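Putative acetyltransferase Sthe_0691 (Sphaerobacter thermophilus, PDB 3SHP) probably transfers an acetyl group from acetyl-CoA to an acceptor not yet identified. Local coordinates at residues 150-153 with 158-161; 28-33 with 92-97; 7-12 with 110-115. All coordinates share one frame; numbering follows the deposited sequence.

Interaction 1 of 3, residues 150-153 with 158-161; sequences EAIA and RVDL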
loop_
_atom_site.group_PDB
_atom_site.type_symbol
_atom_site.label_atom_id
_atom_site.label_comp_id
_atom_site.label_asym_id
_atom_site.label_seq_id
_atom_site.Cartn_x
_atom_site.Cartn_y
_atom_site.Cartn_z
ATOM N N GLU A 150 10.973 10.669 -20.286
ATOM C CA GLU A 150 9.715 10.661 -19.566
ATOM C C GLU A 150 9.852 10.088 -18.192
ATOM O O GLU A 150 8.942 9.446 -17.684
ATOM C CB GLU A 150 8.676 9.899 -20.366
ATOM C CG GLU A 150 8.385 10.644 -21.630
ATOM C CD GLU A 150 7.077 10.297 -22.129
ATOM O OE1 GLU A 150 6.863 9.097 -22.383
ATOM O OE2 GLU A 150 6.247 11.200 -22.244
ATOM N N ALA A 151 10.995 10.341 -17.575
ATOM C CA ALA A 151 11.267 9.799 -16.275
ATOM C C ALA A 151 10.542 10.568 -15.182
ATOM O O ALA A 151 10.336 10.020 -14.099
ATOM C CB ALA A 151 12.779 9.780 -16.015
ATOM N N ILE A 152 10.156 11.821 -15.440
ATOM C CA ILE A 152 9.626 12.695 -14.389
ATOM C C ILE A 152 8.134 12.977 -14.600
ATOM O O ILE A 152 7.748 13.538 -15.635
ATOM C CB ILE A 152 10.402 14.064 -14.319
ATOM C CG1 ILE A 152 11.944 13.888 -14.197
ATOM C CG2 ILE A 152 9.879 14.936 -13.175
ATOM C CD1 ILE A 152 12.385 12.965 -13.081
ATOM N N ALA A 153 7.300 12.601 -13.628
ATOM C CA ALA A 153 5.861 12.951 -13.653
ATOM C C ALA A 153 5.621 14.455 -13.488
ATOM O O ALA A 153 6.167 15.067 -12.589
ATOM C CB ALA A 153 5.082 12.188 -12.545
ATOM N N ARG A 158 4.631 13.817 -18.787
ATOM C CA ARG A 158 5.910 13.470 -18.191
ATOM C C ARG A 158 6.995 14.164 -18.973
ATOM O O ARG A 158 6.802 14.460 -20.146
ATOM C CB ARG A 158 6.126 11.960 -18.220
ATOM C CG ARG A 158 4.999 11.184 -17.519
ATOM C CD ARG A 158 5.324 9.706 -17.390
ATOM N NE ARG A 158 6.450 9.437 -16.485
ATOM C CZ ARG A 158 6.333 9.263 -15.175
ATOM N NH1 ARG A 158 5.122 9.344 -14.592
ATOM N NH2 ARG A 158 7.427 9.016 -14.448
ATOM N N VAL A 159 8.111 14.463 -18.316
ATOM C CA VAL A 159 9.249 15.075 -18.986
ATOM C C VAL A 159 10.527 14.277 -18.719
ATOM O O VAL A 159 10.601 13.498 -17.762
ATOM C CB VAL A 159 9.455 16.546 -18.585
ATOM C CG1 VAL A 159 8.150 17.361 -18.798
ATOM C CG2 VAL A 159 9.958 16.646 -17.167
ATOM N N ASP A 160 11.521 14.472 -19.574
ATOM C CA ASP A 160 12.761 13.731 -19.452
ATOM C C ASP A 160 13.522 14.199 -18.240
ATOM O O ASP A 160 13.496 15.378 -17.888
ATOM C CB ASP A 160 13.660 13.930 -20.680
ATOM C CG ASP A 160 12.998 13.532 -21.980
ATOM O OD1 ASP A 160 11.925 12.892 -21.982
ATOM O OD2 ASP A 160 13.562 13.884 -23.026
ATOM N N LEU A 161 14.228 13.280 -17.608
ATOM C CA LEU A 161 15.296 13.676 -16.705
ATOM C C LEU A 161 16.591 13.720 -17.510
ATOM O O LEU A 161 16.919 12.757 -18.220
ATOM C CB LEU A 161 15.453 12.678 -15.564
ATOM C CG LEU A 161 16.503 13.109 -14.525
ATOM C CD1 LEU A 161 16.102 14.472 -13.917
ATOM C CD2 LEU A 161 16.754 12.021 -13.433
HETATM O O HOH W 1 4.244 12.839 -21.601
#
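Arg-158 sets CG anti to its carbonyl carbon (chi1 -57°) and bends at chi3 (67°), which folds its guanidinium back over the backbone of 150-153. Arg-158 NE gives an almost straight hydrogen bond to Glu-150 O (2.8 Å), which lies at the guanidinium edge and in its plane. Arg-158 NH2 adds a weak bond to Ala-151 O. One guanidinium face is covered by Ile-152 C and Ala-153 N, and Ala-153 CB touches Arg-158 NH1 at 3.5 Å. The Glu-150 side chain crosses that of Arg-158 at about a right angle. Glu-150 OE2 is linked to Arg-158 N through a water. Asp-160 OD1 accepts a hydrogen bond from Glu-150 N at 3.0 Å, on the anti side and somewhat out of the carboxylate plane, while OD2 makes a salt bridge to Arg-147. An alanine in place of Arg-158 would probably leave Glu-150 O and Ala-151 O without these donors and uncover the backbone at Ile-152 and Ala-153. Ile-152 and Val-159 form an antiparallel hydrogen-bonded pair, with Ile-152 N to Val-159 O at 2.9 Å. On their face, Ile-152 CB meets Val-159 CG2 at 3.9 Å. Ala-151 and Ile-152 both stand opposite Val-159, a classic beta bulge in an antiparallel hairpin.

Interaction 2 of 3, residues 28-33 with 92-97; sequences AAWFDS and APWLDD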
loop_
_atom_site.group_PDB
_atom_site.type_symbol
_atom_site.label_atom_id
_atom_site.label_comp_id
_atom_site.label_asym_id
_atom_site.label_seq_id
_atom_site.Cartn_x
_atom_site.Cartn_y
_atom_site.Cartn_z
ATOM N N ALA A 28 9.957 18.050 7.025
ATOM C CA ALA A 28 9.602 16.617 6.972
ATOM C C ALA A 28 8.428 16.275 6.054
ATOM O O ALA A 28 8.371 15.166 5.489
ATOM C CB ALA A 28 9.363 16.044 8.382
ATOM N N ALA A 29 7.485 17.212 5.921
ATOM C CA ALA A 29 6.320 17.008 5.044
ATOM C C ALA A 29 6.765 16.770 3.595
ATOM O O ALA A 29 6.208 15.923 2.901
ATOM C CB ALA A 29 5.370 18.199 5.134
ATOM N N TRP A 30 7.803 17.475 3.150
ATOM C CA TRP A 30 8.247 17.296 1.772
ATOM C C TRP A 30 9.662 16.751 1.616
ATOM O O TRP A 30 10.024 16.278 0.538
ATOM C CB TRP A 30 8.134 18.603 0.998
ATOM C CG TRP A 30 8.898 19.731 1.608
ATOM C CD1 TRP A 30 8.459 20.569 2.586
ATOM C CD2 TRP A 30 10.241 20.143 1.292
ATOM N NE1 TRP A 30 9.439 21.482 2.898
ATOM C CE2 TRP A 30 10.538 21.250 2.112
ATOM C CE3 TRP A 30 11.228 19.674 0.394
ATOM C CZ2 TRP A 30 11.771 21.912 2.066
ATOM C CZ3 TRP A 30 12.457 20.331 0.345
ATOM C CH2 TRP A 30 12.716 21.444 1.179
ATOM N N PHE A 31 10.477 16.847 2.654
ATOM C CA PHE A 31 11.850 16.407 2.485
ATOM C C PHE A 31 12.044 15.018 3.049
ATOM O O PHE A 31 11.820 14.795 4.228
ATOM C CB PHE A 31 12.835 17.371 3.103
ATOM C CG PHE A 31 14.265 16.934 2.945
ATOM C CD1 PHE A 31 14.905 17.059 1.723
ATOM C CD2 PHE A 31 14.960 16.366 4.019
ATOM C CE1 PHE A 31 16.230 16.640 1.566
ATOM C CE2 PHE A 31 16.297 15.953 3.878
ATOM C CZ PHE A 31 16.924 16.084 2.639
ATOM N N ASP A 32 12.472 14.093 2.199
ATOM C CA ASP A 32 12.638 12.715 2.612
ATOM C C ASP A 32 14.074 12.594 3.079
ATOM O O ASP A 32 14.991 12.758 2.301
ATOM C CB ASP A 32 12.359 11.781 1.435
ATOM C CG ASP A 32 12.325 10.317 1.824
ATOM O OD1 ASP A 32 12.565 9.974 3.000
ATOM O OD2 ASP A 32 12.030 9.488 0.931
ATOM N N SER A 33 14.249 12.338 4.364
ATOM C CA SER A 33 15.560 12.160 4.952
ATOM C C SER A 33 16.202 10.825 4.627
ATOM O O SER A 33 17.411 10.663 4.835
ATOM C CB SER A 33 15.432 12.241 6.455
ATOM O OG SER A 33 15.379 13.598 6.813
ATOM N N ALA A 92 11.217 23.029 -2.075
ATOM C CA ALA A 92 9.943 22.977 -1.369
ATOM C C ALA A 92 8.801 23.104 -2.373
ATOM O O ALA A 92 8.863 23.913 -3.284
ATOM C CB ALA A 92 9.848 24.061 -0.301
ATOM N N PRO A 93 7.773 22.268 -2.223
ATOM C CA PRO A 93 6.625 22.272 -3.129
ATOM C C PRO A 93 5.760 23.534 -3.028
ATOM O O PRO A 93 5.061 23.863 -3.995
ATOM C CB PRO A 93 5.806 21.035 -2.681
ATOM C CG PRO A 93 6.172 20.873 -1.221
ATOM C CD PRO A 93 7.659 21.222 -1.195
ATOM N N TRP A 94 5.803 24.219 -1.886
ATOM C CA TRP A 94 5.049 25.461 -1.703
ATOM C C TRP A 94 5.707 26.675 -2.371
ATOM O O TRP A 94 5.140 27.764 -2.356
ATOM C CB TRP A 94 4.817 25.761 -0.221
ATOM C CG TRP A 94 6.047 25.641 0.670
ATOM C CD1 TRP A 94 6.395 24.568 1.447
ATOM C CD2 TRP A 94 7.063 26.639 0.891
ATOM N NE1 TRP A 94 7.553 24.842 2.144
ATOM C CE2 TRP A 94 7.986 26.098 1.824
ATOM C CE3 TRP A 94 7.267 27.943 0.413
ATOM C CZ2 TRP A 94 9.113 26.792 2.261
ATOM C CZ3 TRP A 94 8.384 28.653 0.857
ATOM C CH2 TRP A 94 9.308 28.062 1.772
ATOM N N LEU A 95 6.891 26.499 -2.952
ATOM C CA LEU A 95 7.561 27.638 -3.567
ATOM C C LEU A 95 6.791 28.161 -4.774
ATOM O O LEU A 95 6.197 27.388 -5.525
ATOM C CB LEU A 95 8.985 27.284 -3.971
ATOM C CG LEU A 95 10.065 27.415 -2.912
ATOM C CD1 LEU A 95 11.364 26.865 -3.501
ATOM C CD2 LEU A 95 10.273 28.876 -2.482
ATOM N N ASP A 96 6.778 29.478 -4.939
ATOM C CA ASP A 96 6.093 30.092 -6.069
ATOM C C ASP A 96 6.799 29.800 -7.397
ATOM O O ASP A 96 6.135 29.461 -8.394
ATOM C CB ASP A 96 5.965 31.607 -5.856
ATOM C CG ASP A 96 4.629 31.997 -5.257
ATOM O OD1 ASP A 96 3.641 31.286 -5.546
ATOM O OD2 ASP A 96 4.566 33.015 -4.515
ATOM N N ASP A 97 8.127 29.926 -7.396
ATOM C CA ASP A 97 8.945 29.707 -8.586
ATOM C C ASP A 97 10.247 28.999 -8.172
ATOM O O ASP A 97 11.289 29.608 -7.972
ATOM C CB ASP A 97 9.241 31.045 -9.285
ATOM C CG ASP A 97 9.942 30.879 -10.660
ATOM O OD1 ASP A 97 10.427 29.758 -11.012
ATOM O OD2 ASP A 97 10.006 31.911 -11.391
HETATM O O HOH W 2 8.741 23.594 4.394
#
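Ala-92 sits over one face of the Trp-30 indole. Trp-30 holds CG between its backbone N and carbonyl carbon (chi1 57°), which turns that face to Ala-92 and Pro-93. Ala-92 CA sits 3.7 Å from the centroid of the six-membered ring of Trp-30 and only 4° off the ring normal, a CH-pi contact close to the ring centre. Ala-92 CB meets Trp-30 CZ2 at 3.7 Å. The same methyl also lies over a face of the Trp-94 ring, so it fills the corner between the two indoles. Pro-93 follows on the same face of Trp-30, nearer the five-membered ring. Pro-93 CD lies 3.4 Å from Trp-30 CG, a tight CH-pi approach offset toward the rim. Residues 92-95 form a type I beta turn between strand 84-91 and helix 98-116. GNAT enzymes usually carry their pyrophosphate-binding loop at this place, although the usual glycine-rich sequence is absent here. Trp-94 turns an edge toward the Trp-30 face. The pair is an offset edge-to-face stack, with planes at 84° and five-membered ring centroids 5.6 Å apart. One water accepts a hydrogen bond from each indole N-H, from Trp-30 NE1 at 2.7 Å and from Trp-94 NE1 at 2.8 Å. Trp-94 also stacks on His-25 of a neighbouring subunit. Leu-95 N closes the turn on Ala-92 O at 3.3 Å. Asp-96 forms a salt bridge with Lys-24 of that subunit.

Interaction 3 of 3, residues 7-12 with 110-115; sequences VYLTGP and VPWLRD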
loop_
_atom_site.group_PDB
_atom_site.type_symbol
_atom_site.label_atom_id
_atom_site.label_comp_id
_atom_site.label_asym_id
_atom_site.label_seq_id
_atom_site.Cartn_x
_atom_site.Cartn_y
_atom_site.Cartn_z
ATOM N N VAL A 7 31.034 25.674 5.014
ATOM C CA VAL A 7 30.465 26.060 3.738
ATOM C C VAL A 7 29.524 27.260 3.887
ATOM O O VAL A 7 28.597 27.237 4.692
ATOM C CB VAL A 7 29.709 24.902 3.091
ATOM C CG1 VAL A 7 29.175 25.319 1.733
ATOM C CG2 VAL A 7 30.624 23.696 2.944
ATOM N N TYR A 8 29.795 28.313 3.124
ATOM C CA TYR A 8 28.900 29.461 3.051
ATOM C C TYR A 8 28.970 30.030 1.639
ATOM O O TYR A 8 29.957 30.669 1.270
ATOM C CB TYR A 8 29.247 30.533 4.096
ATOM C CG TYR A 8 28.299 31.711 4.024
ATOM C CD1 TYR A 8 26.966 31.598 4.467
ATOM C CD2 TYR A 8 28.708 32.924 3.474
ATOM C CE1 TYR A 8 26.071 32.678 4.364
ATOM C CE2 TYR A 8 27.826 34.009 3.379
ATOM C CZ TYR A 8 26.516 33.883 3.814
ATOM O OH TYR A 8 25.659 34.970 3.711
ATOM N N LEU A 9 27.919 29.786 0.865
ATOM C CA LEU A 9 27.899 30.085 -0.549
ATOM C C LEU A 9 26.654 30.915 -0.744
ATOM O O LEU A 9 25.524 30.396 -0.669
ATOM C CB LEU A 9 27.796 28.803 -1.386
ATOM C CG LEU A 9 28.734 27.631 -1.058
ATOM C CD1 LEU A 9 28.438 26.469 -1.960
ATOM C CD2 LEU A 9 30.208 27.998 -1.182
ATOM N N THR A 10 26.841 32.207 -0.984
ATOM C CA THR A 10 25.681 33.086 -1.068
ATOM C C THR A 10 25.579 33.815 -2.395
ATOM O O THR A 10 26.589 34.208 -2.989
ATOM C CB THR A 10 25.639 34.093 0.081
ATOM O OG1 THR A 10 24.436 34.855 -0.033
ATOM C CG2 THR A 10 26.849 35.008 0.059
ATOM N N GLY A 11 24.344 33.954 -2.862
ATOM C CA GLY A 11 24.058 34.748 -4.049
ATOM C C GLY A 11 23.113 35.861 -3.663
ATOM O O GLY A 11 22.898 36.092 -2.478
ATOM N N PRO A 12 22.505 36.526 -4.664
ATOM C CA PRO A 12 21.574 37.654 -4.445
ATOM C C PRO A 12 20.287 37.262 -3.698
ATOM O O PRO A 12 19.698 38.102 -3.000
ATOM C CB PRO A 12 21.235 38.115 -5.879
ATOM C CG PRO A 12 22.407 37.650 -6.706
ATOM C CD PRO A 12 22.739 36.289 -6.092
ATOM N N VAL A 110 28.360 24.791 -7.899
ATOM C CA VAL A 110 29.329 24.264 -8.884
ATOM C C VAL A 110 30.755 24.826 -8.740
ATOM O O VAL A 110 31.725 24.053 -8.644
ATOM C CB VAL A 110 28.802 24.350 -10.356
ATOM C CG1 VAL A 110 29.916 23.950 -11.378
ATOM C CG2 VAL A 110 27.615 23.439 -10.532
ATOM N N PRO A 111 30.906 26.162 -8.679
ATOM C CA PRO A 111 32.286 26.640 -8.559
ATOM C C PRO A 111 32.956 26.150 -7.270
ATOM O O PRO A 111 34.176 25.883 -7.278
ATOM C CB PRO A 111 32.144 28.171 -8.525
ATOM C CG PRO A 111 30.768 28.455 -9.057
ATOM C CD PRO A 111 29.934 27.269 -8.645
ATOM N N TRP A 112 32.180 26.051 -6.184
ATOM C CA TRP A 112 32.666 25.486 -4.922
ATOM C C TRP A 112 33.142 24.030 -5.123
ATOM O O TRP A 112 34.207 23.643 -4.625
ATOM C CB TRP A 112 31.606 25.578 -3.811
ATOM C CG TRP A 112 31.946 24.766 -2.596
ATOM C CD1 TRP A 112 32.951 25.011 -1.703
ATOM C CD2 TRP A 112 31.296 23.566 -2.139
ATOM N NE1 TRP A 112 32.973 24.042 -0.729
ATOM C CE2 TRP A 112 31.969 23.143 -0.970
ATOM C CE3 TRP A 112 30.210 22.809 -2.603
ATOM C CZ2 TRP A 112 31.590 21.992 -0.251
ATOM C CZ3 TRP A 112 29.840 21.658 -1.890
ATOM C CH2 TRP A 112 30.547 21.257 -0.737
ATOM N N LEU A 113 32.359 23.249 -5.861
ATOM C CA LEU A 113 32.691 21.854 -6.143
ATOM C C LEU A 113 33.987 21.713 -6.958
ATOM O O LEU A 113 34.824 20.855 -6.650
ATOM C CB LEU A 113 31.520 21.127 -6.840
ATOM C CG LEU A 113 30.359 20.609 -5.969
ATOM C CD1 LEU A 113 29.320 19.858 -6.814
ATOM C CD2 LEU A 113 30.812 19.711 -4.816
ATOM N N ARG A 114 34.155 22.554 -7.980
ATOM C CA ARG A 114 35.372 22.532 -8.801
ATOM C C ARG A 114 36.614 22.946 -8.020
ATOM O O ARG A 114 37.659 22.317 -8.160
ATOM C CB ARG A 114 35.246 23.416 -10.045
ATOM C CG ARG A 114 34.170 22.999 -11.083
ATOM C CD ARG A 114 34.353 23.878 -12.345
ATOM N NE ARG A 114 33.337 23.756 -13.401
ATOM C CZ ARG A 114 33.384 22.892 -14.418
ATOM N NH1 ARG A 114 32.437 22.928 -15.334
ATOM N NH2 ARG A 114 34.361 21.991 -14.529
ATOM N N ASP A 115 36.502 23.989 -7.198
ATOM C CA ASP A 115 37.669 24.539 -6.493
ATOM C C ASP A 115 38.078 23.777 -5.230
ATOM O O ASP A 115 39.264 23.513 -5.013
ATOM C CB ASP A 115 37.461 26.007 -6.100
ATOM C CG ASP A 115 37.239 26.927 -7.291
ATOM O OD1 ASP A 115 37.594 26.552 -8.422
ATOM O OD2 ASP A 115 36.703 28.039 -7.081
#
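Leu-9 and Val-7 pack on Trp-112, which supplies the whole helix side of this apolar contact. Leu-9 gives the larger share from 7-12. Both Leu-9 methyls lie side by side on one side of the indole root: Leu-9 CD1 and Leu-9 CD2 are each 3.8 Å from Trp-112 CB. Leu-9 CD2 then reaches Trp-112 CG at 3.9 Å, and Leu-9 CD1 comes to 4.1 Å from Trp-112 CE3. The two side chains cross at about a right angle. Val-7 packs farther out along the same ring. Val-7 CG2 meets Trp-112 CZ2 at 3.7 Å, and Val-7 CG1 lies over a face of the indole. The Trp-112 torsion explains this reach. CG stands anti to the backbone N (chi1 168°), which carries the ring away from the helix and across both aliphatic side chains. No hydrogen bond joins the two segments. Gly-11 O takes one from Arg-67. Further contacts extend the packing: Trp-112 meets His-117 edge-to-face and touches Ile-78 of strand 72-80, and Leu-9 rests on Leu-16. The arrangement is helix-on-strand packing at the surface of a mixed alpha/beta fold, with helix 98-116 laid against the N-terminal edge of the sheet.

Overall arrangement
From the N terminus, strand 9-10 comes first. Interaction 3 joins it to helix 98-116 and closes a long loop of 97 intervening residues. Interaction 2 is nested inside that loop. It ties the segment after helix 21-26 to the turn between strand 84-91 and helix 98-116. Interaction 2 thus holds the loop leading into helix 98-116, and interaction 3 holds the later part of that helix, with centres about 22 Å apart. Interaction 1 follows in series, beyond both, and closes only a short hairpin between strands 143-151 and 157-167. It reaches the same sheet as interaction 3, but on the opposite side of the chain's centre. None of the three touches another.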